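Local coordinates for protein putative glycosyl hydrolase (Bacteroides thetaiotaomicron VPI-5482, PDB 3K11) that is a putative glycosyl hydrolase, related to glycoside hydrolase family 88, that probably cleaves glycosidic linkages in carbohydrates, at residues V353-W358 and V426-E431. Numbering follows the deposited sequence.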
ATOM      1  N   VAL A 353       4.241   6.730 -19.265  1.00 23.09           N
ATOM      2  CA  VAL A 353       3.076   6.688 -18.389  1.00 20.98           C
ATOM      3  C   VAL A 353       1.811   6.959 -19.191  1.00 23.66           C
ATOM      4  O   VAL A 353       0.847   6.216 -19.134  1.00 22.64           O
ATOM      5  CB  VAL A 353       3.202   7.695 -17.243  1.00 21.61           C
ATOM      6  CG1 VAL A 353       1.955   7.627 -16.313  1.00 20.29           C
ATOM      7  CG2 VAL A 353       4.491   7.402 -16.419  1.00 22.38           C
ATOM      8  N   ALA A 354       1.835   8.035 -19.962  1.00 23.40           N
ATOM      9  CA  ALA A 354       0.714   8.394 -20.812  1.00 23.70           C
ATOM     10  C   ALA A 354       0.463   7.293 -21.844  1.00 23.68           C
ATOM     11  O   ALA A 354      -0.684   6.908 -22.115  1.00 23.46           O
ATOM     12  CB  ALA A 354       0.977   9.756 -21.483  1.00 19.17           C
ATOM     13  N   GLN A 355       1.531   6.810 -22.475  1.00 23.14           N
ATOM     14  CA  GLN A 355       1.397   5.811 -23.518  1.00 20.54           C
ATOM     15  C   GLN A 355       0.756   4.506 -22.995  1.00 23.30           C
ATOM     16  O   GLN A 355      -0.137   3.942 -23.632  1.00 25.30           O
ATOM     17  CB  GLN A 355       2.773   5.544 -24.131  1.00 23.32           C
ATOM     18  CG  GLN A 355       2.743   4.583 -25.344  1.00 25.68           C
ATOM     19  CD  GLN A 355       3.674   4.971 -26.459  1.00 26.11           C
ATOM     20  OE1 GLN A 355       3.989   6.145 -26.647  1.00 27.69           O
ATOM     21  NE2 GLN A 355       4.049   3.999 -27.269  1.00 24.27           N
ATOM     22  N   LEU A 356       1.214   4.031 -21.854  1.00 22.56           N
ATOM     23  CA  LEU A 356       0.675   2.827 -21.221  1.00 22.73           C
ATOM     24  C   LEU A 356      -0.768   3.080 -20.840  1.00 22.58           C
ATOM     25  O   LEU A 356      -1.654   2.212 -20.998  1.00 22.66           O
ATOM     26  CB  LEU A 356       1.474   2.469 -19.972  1.00 21.57           C
ATOM     27  CG  LEU A 356       0.910   1.315 -19.150  1.00 25.08           C
ATOM     28  CD1 LEU A 356       0.816   0.001 -19.977  1.00 21.14           C
ATOM     29  CD2 LEU A 356       1.665   1.107 -17.834  1.00 20.72           C
ATOM     30  N   GLY A 357      -1.031   4.252 -20.270  1.00 24.73           N
ATOM     31  CA  GLY A 357      -2.419   4.589 -19.937  1.00 24.25           C
ATOM     32  C   GLY A 357      -3.341   4.573 -21.135  1.00 23.08           C
ATOM     33  O   GLY A 357      -4.502   4.154 -21.011  1.00 24.94           O
ATOM     34  N   TRP A 358      -2.858   5.052 -22.293  1.00 24.56           N
ATOM     35  CA  TRP A 358      -3.629   4.984 -23.526  1.00 24.42           C
ATOM     36  C   TRP A 358      -3.882   3.526 -23.955  1.00 21.59           C
ATOM     37  O   TRP A 358      -4.993   3.184 -24.330  1.00 24.37           O
ATOM     38  CB  TRP A 358      -3.014   5.811 -24.696  1.00 25.54           C
ATOM     39  CG  TRP A 358      -3.945   5.666 -25.898  1.00 22.80           C
ATOM     40  CD1 TRP A 358      -3.786   4.813 -26.910  1.00 24.09           C
ATOM     41  CD2 TRP A 358      -5.260   6.208 -26.034  1.00 26.34           C
ATOM     42  NE1 TRP A 358      -4.858   4.852 -27.745  1.00 25.39           N
ATOM     43  CE2 TRP A 358      -5.805   5.671 -27.212  1.00 23.48           C
ATOM     44  CE3 TRP A 358      -6.034   7.078 -25.268  1.00 25.89           C
ATOM     45  CZ2 TRP A 358      -7.056   6.036 -27.703  1.00 23.53           C
ATOM     46  CZ3 TRP A 358      -7.300   7.415 -25.726  1.00 27.02           C
ATOM     47  CH2 TRP A 358      -7.812   6.874 -26.917  1.00 24.37           C
ATOM     48  N   VAL A 426       9.003   1.024 -23.462  1.00 22.81           N
ATOM     49  CA  VAL A 426       8.713   2.246 -24.193  1.00 22.13           C
ATOM     50  C   VAL A 426       9.607   3.357 -23.665  1.00 24.89           C
ATOM     51  O   VAL A 426       9.652   3.589 -22.453  1.00 22.61           O
ATOM     52  CB  VAL A 426       7.244   2.641 -24.017  1.00 22.32           C
ATOM     53  CG1 VAL A 426       6.983   4.042 -24.583  1.00 24.91           C
ATOM     54  CG2 VAL A 426       6.305   1.585 -24.650  1.00 22.17           C
ATOM     55  N   GLN A 427      10.376   4.004 -24.558  1.00 22.76           N
ATOM     56  CA  GLN A 427      11.172   5.167 -24.202  1.00 21.87           C
ATOM     57  C   GLN A 427      10.858   6.331 -25.101  1.00 24.12           C
ATOM     58  O   GLN A 427      10.651   6.157 -26.294  1.00 24.45           O
ATOM     59  CB  GLN A 427      12.663   4.839 -24.241  1.00 23.14           C
ATOM     60  CG  GLN A 427      13.104   3.887 -23.123  1.00 24.53           C
ATOM     61  CD  GLN A 427      13.200   4.554 -21.745  1.00 24.29           C
ATOM     62  OE1 GLN A 427      13.281   5.777 -21.653  1.00 24.48           O
ATOM     63  NE2 GLN A 427      13.300   3.746 -20.674  1.00 25.60           N
ATOM     64  N   TYR A 428      10.808   7.528 -24.517  1.00 23.76           N
ATOM     65  CA  TYR A 428      10.533   8.747 -25.273  1.00 23.32           C
ATOM     66  C   TYR A 428      11.801   9.450 -25.696  1.00 22.41           C
ATOM     67  O   TYR A 428      12.654   9.738 -24.854  1.00 22.28           O
ATOM     68  CB  TYR A 428       9.593   9.683 -24.489  1.00 24.12           C
ATOM     69  CG  TYR A 428       8.150   9.448 -24.857  1.00 24.77           C
ATOM     70  CD1 TYR A 428       7.551   8.205 -24.666  1.00 22.84           C
ATOM     71  CD2 TYR A 428       7.384  10.439 -25.449  1.00 23.41           C
ATOM     72  CE1 TYR A 428       6.240   7.967 -25.064  1.00 22.04           C
ATOM     73  CE2 TYR A 428       6.077  10.215 -25.835  1.00 25.10           C
ATOM     74  CZ  TYR A 428       5.495   8.948 -25.662  1.00 22.66           C
ATOM     75  OH  TYR A 428       4.168   8.698 -26.043  1.00 23.07           O
ATOM     76  N   TYR A 429      11.891   9.785 -26.982  1.00 24.28           N
ATOM     77  CA  TYR A 429      13.060  10.475 -27.544  1.00 24.59           C
ATOM     78  C   TYR A 429      12.574  11.757 -28.223  1.00 27.06           C
ATOM     79  O   TYR A 429      11.574  11.756 -28.889  1.00 25.51           O
ATOM     80  CB  TYR A 429      13.815   9.568 -28.543  1.00 26.87           C
ATOM     81  CG  TYR A 429      14.356   8.344 -27.840  1.00 21.94           C
ATOM     82  CD1 TYR A 429      15.519   8.419 -27.076  1.00 21.57           C
ATOM     83  CD2 TYR A 429      13.683   7.145 -27.878  1.00 23.21           C
ATOM     84  CE1 TYR A 429      15.987   7.332 -26.377  1.00 26.70           C
ATOM     85  CE2 TYR A 429      14.152   6.050 -27.177  1.00 24.57           C
ATOM     86  CZ  TYR A 429      15.289   6.150 -26.413  1.00 26.09           C
ATOM     87  OH  TYR A 429      15.749   5.058 -25.695  1.00 25.21           O
ATOM     88  N   GLN A 430      13.305  12.839 -28.058  1.00 30.54           N
ATOM     89  CA  GLN A 430      12.881  14.109 -28.603  1.00 34.52           C
ATOM     90  C   GLN A 430      13.356  14.263 -30.051  1.00 35.18           C
ATOM     91  O   GLN A 430      12.750  15.000 -30.804  1.00 37.17           O
ATOM     92  CB  GLN A 430      13.282  15.239 -27.653  1.00 36.73           C
ATOM     93  CG  GLN A 430      12.461  15.135 -26.277  1.00 44.30           C
ATOM     94  CD  GLN A 430      12.847  13.910 -25.358  1.00 51.55           C
ATOM     95  OE1 GLN A 430      14.003  13.766 -24.999  1.00 49.18           O
ATOM     96  NE2 GLN A 430      11.867  13.045 -24.997  1.00 35.25           N
ATOM     97  N   GLU A 431      14.402  13.524 -30.437  1.00 35.13           N
ATOM     98  CA  GLU A 431      14.855  13.398 -31.819  1.00 36.60           C
ATOM     99  C   GLU A 431      14.700  11.930 -32.240  1.00 35.44           C
ATOM    100  O   GLU A 431      14.943  11.024 -31.432  1.00 28.18           O
ATOM    101  CB  GLU A 431      16.340  13.785 -31.931  1.00 37.62           C
ATOM    102  CG  GLU A 431      16.670  15.248 -31.538  1.00 45.79           C
TER
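Q355 reaches out from helix 347-362 to Y428 and V426 on the C-terminal segment, and the three residues illustrate how a single buried amide can join a short β-hairpin, and the loop after it, to a helical domain, here consistent with the α/α-barrel of the six-hairpin glycosidase clan. The phenol OH of Y428 donates a hydrogen bond of 2.6 Å to Q355 OE1. It arrives in the carbonyl plane, with a C=O...O angle of 155°, and the oxygen in turn lies at the ring edge, 3.3 Å from Y428 CE1. Amide and ring planes stand 77° apart, so the two flat groups meet nearly at right angles and do not stack. With CG anti to the backbone N (chi1 -175°), the glutamine extends off the helix before bending at chi2, which delivers its amide to the segment 426-431. There V426 CG1 packs against the amide carbon, 3.9 Å from Q355 CD. Q355 NE2 is hydrogen-bonded to the carbonyl of G25, so both ends of the buried amide are engaged and its rotation is probably fixed. Beside these three residues, L413 and L414 of helix 400-416 touch the Y428 side chain, and L414 also touches Q355, while the Y428 carbonyl accepts a hydrogen bond from Q195 of the second subunit. A leucine in place of Q355 would probably leave the buried Y428 hydroxyl without its acceptor and the G25 carbonyl without this donor. The chemistry thus implies that one side-chain amide serves both chain ends, accepting from Y428 through OE1 and donating to G25 through NE2.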